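Local coordinates for protein 5-carboxyvanillate decarboxylase (PDB 4NI8) that probably removes a carboxylate group from 5-carboxyvanillate, as a manganese-binding member of the amidohydrolase family, at residues A[10-15]-A[74-79]; A[47-52]-A[298-303]; A[223-228]-A[265-270]. All coordinates share one frame; numbering follows the deposited sequence.

Interaction 1: residues A[10-15]-A[74-79]; sequences AVTFQP and LSLTAP. With 1WB (5-methoxybenzene-1,3-dicarboxylic acid), chain J.
Leu76 and Thr77 reach back to the strand ending at Val11 through their first torsions. Leu76 has CG anti to the backbone N (chi1 178°); although its CB starts away from segment 10-15, CD1 comes round to lie 3.6 Å from Val11 O. Leu76 CD1 also lies obliquely beside the Phe13 ring, 4.3 Å from Phe13 CD2, and near Thr12 OG1. In Thr77 it is OG1 that stands opposite the backbone N (chi1 -171°), which sets the hydroxyl 3.7 Å from Ala10 CB and leaves CG2 to pack against Thr12 CB. The hydroxyl is hydrogen-bonded to Tyr300 OH.

Val11 supplies the backbone grip. Its N donates to Ser75 O at 2.9 Å, and its O accepts from Thr77 N at 2.9 Å, so one residue bonds to the two neighbours of Leu76, the parallel-strand pattern. The carbonyls are also approached by CA-H groups: Ala10 CA lies 3.4 Å from Ser75 O. Beyond this pair the chains part, and Phe13 takes the N-cap position of helix 14-23.

Residue size follows the face. Val11 and Leu74, branched and apolar, meet through CG1 and CB at 4.2 Å and are covered by Met100 of helix 86-106. Ala10 and Ser75, both small, share the other face, close to the metal site; the Ser75 side chain lies near those of Glu8 and His174, both manganese ligands. Just past the strand, Ala78 O comes within 3.4 Å of the methoxy carbon CV of the bound dicarboxylate. Here the first two strands of the barrel end at the metal and ligand, as in TIM barrels generally, whose active sites lie at the C-terminal ends of the strands.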
loop_
_atom_site.group_PDB
_atom_site.type_symbol
_atom_site.label_atom_id
_atom_site.label_comp_id
_atom_site.label_asym_id
_atom_site.label_seq_id
_atom_site.Cartn_x
_atom_site.Cartn_y
_atom_site.Cartn_z
ATOM N N ALA A 10 21.858 1.821 -7.833
ATOM C CA ALA A 10 22.344 0.459 -7.634
ATOM C C ALA A 10 23.657 0.176 -8.356
ATOM O O ALA A 10 23.921 0.718 -9.428
ATOM C CB ALA A 10 21.279 -0.541 -8.063
ATOM N N VAL A 11 24.465 -0.696 -7.758
ATOM C CA VAL A 11 25.730 -1.127 -8.354
ATOM C C VAL A 11 25.913 -2.597 -7.998
ATOM O O VAL A 11 25.275 -3.095 -7.067
ATOM C CB VAL A 11 26.918 -0.277 -7.798
ATOM C CG1 VAL A 11 27.172 -0.593 -6.320
ATOM C CG2 VAL A 11 28.188 -0.474 -8.622
ATOM N N THR A 12 26.746 -3.311 -8.746
ATOM C CA THR A 12 27.147 -4.631 -8.286
ATOM C C THR A 12 28.635 -4.838 -8.529
ATOM O O THR A 12 29.304 -4.000 -9.145
ATOM C CB THR A 12 26.304 -5.758 -8.923
ATOM O OG1 THR A 12 26.582 -6.996 -8.254
ATOM C CG2 THR A 12 26.632 -5.893 -10.407
ATOM N N PHE A 13 29.154 -5.948 -8.012
ATOM C CA PHE A 13 30.560 -6.288 -8.156
ATOM C C PHE A 13 30.645 -7.745 -8.569
ATOM O O PHE A 13 29.742 -8.533 -8.268
ATOM C CB PHE A 13 31.285 -6.058 -6.835
ATOM C CG PHE A 13 31.068 -4.687 -6.273
ATOM C CD1 PHE A 13 31.789 -3.606 -6.751
ATOM C CD2 PHE A 13 30.117 -4.473 -5.285
ATOM C CE1 PHE A 13 31.577 -2.334 -6.237
ATOM C CE2 PHE A 13 29.902 -3.206 -4.776
ATOM C CZ PHE A 13 30.637 -2.137 -5.257
ATOM N N GLN A 14 31.718 -8.100 -9.271
ATOM C CA GLN A 14 31.841 -9.437 -9.842
ATOM C C GLN A 14 31.631 -10.609 -8.860
ATOM O O GLN A 14 30.947 -11.573 -9.214
ATOM C CB GLN A 14 33.154 -9.590 -10.635
ATOM C CG GLN A 14 33.120 -10.710 -11.671
ATOM C CD GLN A 14 31.941 -10.578 -12.632
ATOM O OE1 GLN A 14 31.626 -9.484 -13.101
ATOM N NE2 GLN A 14 31.274 -11.696 -12.911
ATOM N N PRO A 15 32.205 -10.541 -7.635
ATOM C CA PRO A 15 32.010 -11.691 -6.736
ATOM C C PRO A 15 30.541 -11.948 -6.400
ATOM O O PRO A 15 30.129 -13.111 -6.282
ATOM C CB PRO A 15 32.792 -11.288 -5.482
ATOM C CG PRO A 15 33.856 -10.373 -5.988
ATOM C CD PRO A 15 33.187 -9.584 -7.082
ATOM N N LEU A 74 25.786 5.151 -3.957
ATOM C CA LEU A 74 25.740 3.785 -4.483
ATOM C C LEU A 74 25.315 2.765 -3.433
ATOM O O LEU A 74 25.680 2.891 -2.276
ATOM C CB LEU A 74 27.121 3.391 -5.017
ATOM C CG LEU A 74 27.715 4.250 -6.136
ATOM C CD1 LEU A 74 29.155 3.845 -6.442
ATOM C CD2 LEU A 74 26.855 4.147 -7.385
ATOM N N SER A 75 24.570 1.741 -3.853
ATOM C CA SER A 75 24.176 0.640 -2.971
ATOM C C SER A 75 24.238 -0.680 -3.730
ATOM O O SER A 75 23.879 -0.738 -4.898
ATOM C CB SER A 75 22.751 0.863 -2.427
ATOM O OG SER A 75 21.876 1.355 -3.442
ATOM N N LEU A 76 24.713 -1.739 -3.080
ATOM C CA LEU A 76 24.651 -3.054 -3.702
ATOM C C LEU A 76 23.209 -3.390 -4.048
ATOM O O LEU A 76 22.317 -3.338 -3.203
ATOM C CB LEU A 76 25.243 -4.133 -2.795
ATOM C CG LEU A 76 25.152 -5.541 -3.379
ATOM C CD1 LEU A 76 26.010 -5.645 -4.630
ATOM C CD2 LEU A 76 25.582 -6.565 -2.326
ATOM N N THR A 77 23.002 -3.719 -5.313
ATOM C CA THR A 77 21.668 -3.912 -5.859
ATOM C C THR A 77 20.915 -5.045 -5.152
ATOM O O THR A 77 21.521 -6.024 -4.699
ATOM C CB THR A 77 21.763 -4.182 -7.374
ATOM O OG1 THR A 77 20.450 -4.165 -7.936
ATOM C CG2 THR A 77 22.457 -5.534 -7.661
ATOM N N ALA A 78 19.603 -4.896 -5.022
ATOM C CA ALA A 78 18.778 -5.976 -4.466
ATOM C C ALA A 78 18.935 -7.224 -5.341
ATOM O O ALA A 78 19.077 -7.102 -6.553
ATOM C CB ALA A 78 17.320 -5.540 -4.395
ATOM N N PRO A 79 18.909 -8.433 -4.742
ATOM C CA PRO A 79 18.638 -8.769 -3.337
ATOM C C PRO A 79 19.868 -8.720 -2.424
ATOM O O PRO A 79 19.863 -9.356 -1.361
ATOM C CB PRO A 79 18.132 -10.213 -3.434
ATOM C CG PRO A 79 18.916 -10.782 -4.581
ATOM C CD PRO A 79 19.054 -9.644 -5.574
HETATM C C1 1WB J . 13.779 -3.252 -10.379
HETATM C CO1 1WB J . 13.317 -2.064 -9.784
HETATM C CO2 1WB J . 14.784 -3.992 -9.761
HETATM C CM1 1WB J . 13.875 -1.639 -8.593
HETATM C CM2 1WB J . 15.345 -3.547 -8.546
HETATM O OM 1WB J . 16.336 -4.233 -7.908
HETATM C CZ 1WB J . 14.883 -2.374 -7.963
HETATM C CC 1WB J . 13.180 -3.685 -11.652
HETATM C CV 1WB J . 16.717 -5.513 -8.345
HETATM O O1 1WB J . 12.662 -2.825 -12.412
HETATM O O2 1WB J . 13.192 -4.910 -11.972
HETATM C CCC 1WB J . 13.292 -0.476 -7.861
HETATM O O11 1WB J . 13.955 0.006 -6.915
HETATM O O22 1WB J . 12.188 -0.025 -8.217
#

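Interaction 2: residues A[47-52]-A[298-303]. With 1WB (5-methoxybenzene-1,3-dicarboxylic acid), chain J; EDO (1,2-ethanediol), chain N.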
loop_
_atom_site.group_PDB
_atom_site.type_symbol
_atom_site.label_atom_id
_atom_site.label_comp_id
_atom_site.label_asym_id
_atom_site.label_seq_id
_atom_site.Cartn_x
_atom_site.Cartn_y
_atom_site.Cartn_z
ATOM N N PRO A 47 19.588 -9.158 -20.481
ATOM C CA PRO A 47 21.021 -9.469 -20.560
ATOM C C PRO A 47 21.977 -8.286 -20.352
ATOM O O PRO A 47 23.141 -8.517 -20.029
ATOM C CB PRO A 47 21.175 -10.020 -21.980
ATOM C CG PRO A 47 20.071 -9.362 -22.747
ATOM C CD PRO A 47 18.925 -9.258 -21.795
ATOM N N ALA A 48 21.510 -7.058 -20.539
ATOM C CA ALA A 48 22.396 -5.899 -20.419
ATOM C C ALA A 48 22.508 -5.384 -18.987
ATOM O O ALA A 48 23.371 -4.552 -18.689
ATOM C CB ALA A 48 21.938 -4.778 -21.345
ATOM N N MET A 49 21.644 -5.876 -18.101
ATOM C CA MET A 49 21.558 -5.315 -16.753
ATOM C C MET A 49 22.823 -5.507 -15.899
ATOM O O MET A 49 23.217 -4.592 -15.179
ATOM C CB MET A 49 20.314 -5.818 -16.009
ATOM C CG MET A 49 20.056 -5.105 -14.699
ATOM S SD MET A 49 19.793 -3.325 -14.877
ATOM C CE MET A 49 18.178 -3.271 -15.650
ATOM N N ILE A 50 23.454 -6.677 -15.966
ATOM C CA ILE A 50 24.686 -6.887 -15.197
ATOM C C ILE A 50 25.736 -5.838 -15.574
ATOM O O ILE A 50 26.330 -5.207 -14.701
ATOM C CB ILE A 50 25.255 -8.317 -15.346
ATOM C CG1 ILE A 50 24.429 -9.309 -14.524
ATOM C CG2 ILE A 50 26.711 -8.376 -14.887
ATOM C CD1 ILE A 50 24.760 -10.753 -14.800
ATOM N N GLY A 51 25.926 -5.614 -16.871
ATOM C CA GLY A 51 26.879 -4.615 -17.324
ATOM C C GLY A 51 26.540 -3.222 -16.822
ATOM O O GLY A 51 27.412 -2.463 -16.410
ATOM N N ARG A 52 25.259 -2.879 -16.843
ATOM C CA ARG A 52 24.856 -1.548 -16.408
ATOM C C ARG A 52 25.027 -1.367 -14.905
ATOM O O ARG A 52 25.454 -0.307 -14.450
ATOM C CB ARG A 52 23.421 -1.259 -16.847
ATOM C CG ARG A 52 23.253 -1.316 -18.361
ATOM C CD ARG A 52 22.719 -0.001 -18.890
ATOM N NE ARG A 52 21.351 0.245 -18.453
ATOM C CZ ARG A 52 20.839 1.457 -18.265
ATOM N NH1 ARG A 52 21.587 2.534 -18.471
ATOM N NH2 ARG A 52 19.584 1.591 -17.866
ATOM N N TYR A 298 18.745 4.505 -10.794
ATOM C CA TYR A 298 19.569 4.020 -11.895
ATOM C C TYR A 298 20.167 2.682 -11.473
ATOM O O TYR A 298 20.507 2.506 -10.303
ATOM C CB TYR A 298 20.695 5.027 -12.163
ATOM C CG TYR A 298 21.581 4.678 -13.329
ATOM C CD1 TYR A 298 21.229 5.026 -14.631
ATOM C CD2 TYR A 298 22.773 3.981 -13.129
ATOM C CE1 TYR A 298 22.048 4.704 -15.703
ATOM C CE2 TYR A 298 23.595 3.656 -14.193
ATOM C CZ TYR A 298 23.233 4.020 -15.472
ATOM O OH TYR A 298 24.064 3.688 -16.526
ATOM N N PRO A 299 20.316 1.729 -12.414
ATOM C CA PRO A 299 20.025 1.767 -13.850
ATOM C C PRO A 299 18.639 1.227 -14.194
ATOM O O PRO A 299 18.362 1.003 -15.371
ATOM C CB PRO A 299 21.094 0.838 -14.427
ATOM C CG PRO A 299 21.237 -0.219 -13.373
ATOM C CD PRO A 299 21.057 0.510 -12.047
ATOM N N TYR A 300 17.783 1.035 -13.193
ATOM C CA TYR A 300 16.433 0.530 -13.445
ATOM C C TYR A 300 15.510 1.619 -13.980
ATOM O O TYR A 300 14.469 1.330 -14.577
ATOM C CB TYR A 300 15.855 -0.096 -12.181
ATOM C CG TYR A 300 16.719 -1.214 -11.657
ATOM C CD1 TYR A 300 16.675 -2.472 -12.239
ATOM C CD2 TYR A 300 17.598 -1.004 -10.599
ATOM C CE1 TYR A 300 17.472 -3.501 -11.773
ATOM C CE2 TYR A 300 18.402 -2.028 -10.127
ATOM C CZ TYR A 300 18.331 -3.274 -10.723
ATOM O OH TYR A 300 19.126 -4.302 -10.259
ATOM N N GLN A 301 15.891 2.869 -13.742
ATOM C CA GLN A 301 15.244 4.033 -14.348
ATOM C C GLN A 301 16.337 4.870 -14.974
ATOM O O GLN A 301 17.457 4.891 -14.467
ATOM C CB GLN A 301 14.572 4.902 -13.285
ATOM C CG GLN A 301 13.594 4.171 -12.412
ATOM C CD GLN A 301 12.176 4.661 -12.587
ATOM O OE1 GLN A 301 11.901 5.611 -13.325
ATOM N NE2 GLN A 301 11.266 4.007 -11.910
ATOM N N PRO A 302 16.013 5.581 -16.068
ATOM C CA PRO A 302 16.955 6.482 -16.741
ATOM C C PRO A 302 17.160 7.791 -15.980
ATOM O O PRO A 302 16.245 8.258 -15.287
ATOM C CB PRO A 302 16.268 6.761 -18.083
ATOM C CG PRO A 302 14.817 6.558 -17.812
ATOM C CD PRO A 302 14.754 5.429 -16.825
ATOM N N MET A 303 18.339 8.392 -16.123
ATOM C CA MET A 303 18.667 9.591 -15.357
ATOM C C MET A 303 17.946 10.848 -15.835
ATOM O O MET A 303 17.475 11.628 -15.015
ATOM C CB MET A 303 20.179 9.852 -15.347
ATOM C CG MET A 303 20.996 8.697 -14.817
ATOM S SD MET A 303 22.658 9.264 -14.384
ATOM C CE MET A 303 23.554 7.713 -14.581
HETATM C C1 1WB J . 13.779 -3.252 -10.379
HETATM C CO1 1WB J . 13.317 -2.064 -9.784
HETATM C CO2 1WB J . 14.784 -3.992 -9.761
HETATM C CM1 1WB J . 13.875 -1.639 -8.593
HETATM C CM2 1WB J . 15.345 -3.547 -8.546
HETATM O OM 1WB J . 16.336 -4.233 -7.908
HETATM C CZ 1WB J . 14.883 -2.374 -7.963
HETATM C CC 1WB J . 13.180 -3.685 -11.652
HETATM C CV 1WB J . 16.717 -5.513 -8.345
HETATM O O1 1WB J . 12.662 -2.825 -12.412
HETATM O O2 1WB J . 13.192 -4.910 -11.972
HETATM C CCC 1WB J . 13.292 -0.476 -7.861
HETATM O O11 1WB J . 13.955 0.006 -6.915
HETATM O O22 1WB J . 12.188 -0.025 -8.217
HETATM C C1 EDO N . 18.643 -4.659 -19.008
HETATM O O1 EDO N . 19.221 -3.347 -19.039
HETATM C C2 EDO N . 17.985 -4.979 -20.343
HETATM O O2 EDO N . 18.612 -6.138 -20.891
HETATM O O HOH W 1 25.989 1.906 -16.049
#
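Arg52 lays its side chain along Pro299. CB starts against Pro299 CB at 4.0 Å. The chain then bends at chi2 and chi3, bringing NE back to 4.1 Å from Pro299 CB and resting one face of the guanidinium, offset toward the rim, on that same carbon. At the tip NH1 lies 3.4 Å from Tyr298 OH, with the guanidinium and phenol planes 77° apart, while NH2 comes to 2.8 Å from Pro299 O. Both polar approaches have poor angles for hydrogen bonds. A water links the Arg52 backbone to the Tyr298 side chain, donating to Arg52 O and accepting from Tyr298 OH.

One helical turn earlier, Met49 offers a flexible thioether whose bends at chi2 and chi3 bring SD and CE to Pro299 and Tyr300. SD touches Pro299 CG at 3.7 Å and approaches the Tyr300 ring obliquely, a Met-aromatic contact; Met49 CE meets Tyr300 CD1 at 3.8 Å. On the side away from Met49, one face of the Tyr300 ring covers the ligand's benzene ring, with CO2 3.4 Å above the tyrosine plane, and the hydroxyl bonds to Thr77. With a valine in place of Tyr300, the ligand would probably lose the flat surface over its ring, and Thr77 OG1 its hydroxyl mate. Pro299, held by a cis peptide bond, offers a rigid apolar wedge between Met49 and Arg52.

The helix is thus joined to the loop chiefly by dispersion, with a probable charge-dipole attraction between Arg52 and Pro299 O, and little of it depends on straight, directed bonds.

Interaction 3: residues A[223-228]-A[265-270]; sequences IVLGHM and RNFAIT. With 1WB (5-methoxybenzene-1,3-dicarboxylic acid), chain J.
Ile223 and Phe267 pack tightly. They lie side by side, pointing the same way, and Ile223 CB sits over one face of the Phe267 ring, offset toward the rim, a CH-pi contact 3.9 Å from its centroid. CG2, anti to the Ile223 backbone N, comes to 3.5 Å from CE2 of the ring. Leu225 CD1 joins them obliquely, and helix 197-211 covers Leu225 and Phe267, so large apolar side chains suit this face. On the other face one pair is looser, Val224 CG2 staying 4.4 Å from Ala268 CB, though Val224 CG1 meets Thr270 CG2 more closely.

Four backbone bonds alternate between the parallel strands: Ile223 N to Asn266 O, Ala268 N to Ile223 O, Leu225 N to Ala268 O and Thr270 N to Leu225 O. These are the sixth and seventh strands of the TIM barrel, flanked by strands 171-174 and 292-293.

At the C-terminal end the chain leaves the sheet at Gly226, where a CB would come about 3.4 Å from Thr270 OG1, a hydroxyl that bonds to Tyr172 and Ser272. His227 and Met228 both have positive phi, and Met228 N turns back to Thr270 O at 2.8 Å. Met228 SD packs on Ile269 CD1 at 3.9 Å. His227 starts away from the partner strand, and its ring edge meets the ligand: NE2 is shared between the manganese ligand Asp297 and a weak bond of 3.1 Å to carboxylate oxygen O11, while Glu230 holds ND1.

The solvent side lies at the opposite end. There exposed Arg265 bends back and grips Asn266 OD1 side-on through NE and NH2, while Asn266 ND2 is held by the carbonyls of Pro219 and Leu221.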
loop_
_atom_site.group_PDB
_atom_site.type_symbol
_atom_site.label_atom_id
_atom_site.label_comp_id
_atom_site.label_asym_id
_atom_site.label_seq_id
_atom_site.Cartn_x
_atom_site.Cartn_y
_atom_site.Cartn_z
ATOM N N ILE A 223 15.798 5.548 9.340
ATOM C CA ILE A 223 15.458 4.616 8.270
ATOM C C ILE A 223 15.080 5.416 7.032
ATOM O O ILE A 223 14.395 6.422 7.140
ATOM C CB ILE A 223 14.255 3.740 8.681
ATOM C CG1 ILE A 223 14.547 2.998 9.997
ATOM C CG2 ILE A 223 13.876 2.742 7.561
ATOM C CD1 ILE A 223 15.762 2.053 9.949
ATOM N N VAL A 224 15.534 4.984 5.856
ATOM C CA VAL A 224 15.171 5.672 4.620
ATOM C C VAL A 224 14.405 4.712 3.719
ATOM O O VAL A 224 14.817 3.562 3.540
ATOM C CB VAL A 224 16.412 6.212 3.889
ATOM C CG1 VAL A 224 16.025 6.798 2.517
ATOM C CG2 VAL A 224 17.103 7.265 4.746
ATOM N N LEU A 225 13.274 5.180 3.194
ATOM C CA LEU A 225 12.452 4.411 2.263
ATOM C C LEU A 225 12.340 5.128 0.920
ATOM O O LEU A 225 12.001 6.324 0.872
ATOM C CB LEU A 225 11.042 4.204 2.836
ATOM C CG LEU A 225 10.902 3.411 4.132
ATOM C CD1 LEU A 225 9.443 3.440 4.576
ATOM C CD2 LEU A 225 11.366 1.981 3.897
ATOM N N GLY A 226 12.603 4.404 -0.168
ATOM C CA GLY A 226 12.444 4.941 -1.508
ATOM C C GLY A 226 10.995 4.930 -1.977
ATOM O O GLY A 226 10.074 4.686 -1.193
ATOM N N HIS A 227 10.800 5.247 -3.252
ATOM C CA HIS A 227 9.484 5.162 -3.882
ATOM C C HIS A 227 8.443 5.956 -3.111
ATOM O O HIS A 227 7.353 5.477 -2.811
ATOM C CB HIS A 227 9.143 3.684 -4.111
ATOM C CG HIS A 227 10.332 2.908 -4.589
ATOM N ND1 HIS A 227 11.018 2.027 -3.781
ATOM C CD2 HIS A 227 11.028 2.972 -5.752
ATOM C CE1 HIS A 227 12.060 1.549 -4.438
ATOM N NE2 HIS A 227 12.088 2.106 -5.637
ATOM N N MET A 228 8.829 7.198 -2.807
ATOM C CA MET A 228 7.992 8.157 -2.085
ATOM C C MET A 228 7.498 7.576 -0.759
ATOM O O MET A 228 6.331 7.721 -0.391
ATOM C CB MET A 228 6.843 8.689 -2.963
ATOM C CG MET A 228 6.410 10.124 -2.648
ATOM S SD MET A 228 7.731 11.352 -2.835
ATOM C CE MET A 228 7.670 11.656 -4.606
ATOM N N ARG A 265 9.873 11.273 12.851
ATOM C CA ARG A 265 11.059 11.347 13.704
ATOM C C ARG A 265 12.182 10.446 13.206
ATOM O O ARG A 265 13.348 10.856 13.136
ATOM C CB ARG A 265 10.730 10.995 15.171
ATOM C CG ARG A 265 11.912 11.226 16.113
ATOM C CD ARG A 265 11.630 10.729 17.534
ATOM N NE ARG A 265 11.639 9.267 17.599
ATOM C CZ ARG A 265 11.522 8.569 18.727
ATOM N NH1 ARG A 265 11.372 9.196 19.887
ATOM N NH2 ARG A 265 11.549 7.240 18.697
ATOM N N ASN A 266 11.817 9.222 12.834
ATOM C CA ASN A 266 12.796 8.184 12.541
ATOM C C ASN A 266 12.976 7.828 11.072
ATOM O O ASN A 266 13.886 7.082 10.747
ATOM C CB ASN A 266 12.454 6.911 13.314
ATOM C CG ASN A 266 12.601 7.077 14.813
ATOM O OD1 ASN A 266 11.623 7.298 15.521
ATOM N ND2 ASN A 266 13.831 6.961 15.307
ATOM N N PHE A 267 12.105 8.316 10.195
ATOM C CA PHE A 267 12.231 7.987 8.783
ATOM C C PHE A 267 12.453 9.218 7.919
ATOM O O PHE A 267 12.084 10.337 8.283
ATOM C CB PHE A 267 10.978 7.281 8.244
ATOM C CG PHE A 267 10.747 5.893 8.784
ATOM C CD1 PHE A 267 10.369 5.691 10.102
ATOM C CD2 PHE A 267 10.813 4.794 7.938
ATOM C CE1 PHE A 267 10.125 4.406 10.586
ATOM C CE2 PHE A 267 10.562 3.503 8.416
ATOM C CZ PHE A 267 10.217 3.318 9.737
ATOM N N ALA A 268 13.037 8.978 6.755
ATOM C CA ALA A 268 13.058 9.955 5.673
ATOM C C ALA A 268 12.735 9.196 4.397
ATOM O O ALA A 268 12.761 7.962 4.377
ATOM C CB ALA A 268 14.429 10.650 5.583
ATOM N N ILE A 269 12.379 9.908 3.334
ATOM C CA ILE A 269 11.973 9.203 2.123
ATOM C C ILE A 269 12.746 9.696 0.912
ATOM O O ILE A 269 13.363 10.764 0.950
ATOM C CB ILE A 269 10.449 9.306 1.858
ATOM C CG1 ILE A 269 10.065 10.703 1.358
ATOM C CG2 ILE A 269 9.649 8.936 3.119
ATOM C CD1 ILE A 269 8.594 10.777 0.873
ATOM N N THR A 270 12.739 8.904 -0.153
ATOM C CA THR A 270 13.258 9.388 -1.429
ATOM C C THR A 270 12.221 9.275 -2.534
ATOM O O THR A 270 11.223 8.564 -2.387
ATOM C CB THR A 270 14.545 8.683 -1.890
ATOM O OG1 THR A 270 14.214 7.473 -2.580
ATOM C CG2 THR A 270 15.474 8.387 -0.707
HETATM C C1 1WB J . 13.779 -3.252 -10.379
HETATM C CO1 1WB J . 13.317 -2.064 -9.784
HETATM C CO2 1WB J . 14.784 -3.992 -9.761
HETATM C CM1 1WB J . 13.875 -1.639 -8.593
HETATM C CM2 1WB J . 15.345 -3.547 -8.546
HETATM O OM 1WB J . 16.336 -4.233 -7.908
HETATM C CZ 1WB J . 14.883 -2.374 -7.963
HETATM C CC 1WB J . 13.180 -3.685 -11.652
HETATM C CV 1WB J . 16.717 -5.513 -8.345
HETATM O O1 1WB J . 12.662 -2.825 -12.412
HETATM O O2 1WB J . 13.192 -4.910 -11.972
HETATM C CCC 1WB J . 13.292 -0.476 -7.861
HETATM O O11 1WB J . 13.955 0.006 -6.915
HETATM O O22 1WB J . 12.188 -0.025 -8.217
#

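How the interactions relate
Interactions 1 and 2 are neighbours, their centres about 11 Å apart, and they join directly: Thr77 OG1 lies 2.7 Å from Tyr300 OH, and Ala10 N 2.9 Å from Tyr298 O, both probably hydrogen bonds. Interaction 3 sits farther round the same barrel, its centre about 20 Å from that of interaction 1 and 23 Å from that of interaction 2, touching neither. What unites all three is the bound dicarboxylate: 10-15/74-79 borders its methoxy group, 298-303 covers its ring, and 223-228 reaches a carboxylate. Manganese lies beside this pocket, about 4 Å from the His227 side chain and 5 Å from that of Tyr300. Arg46 and, from the second subunit, Arg238 also hydrogen-bond the ligand.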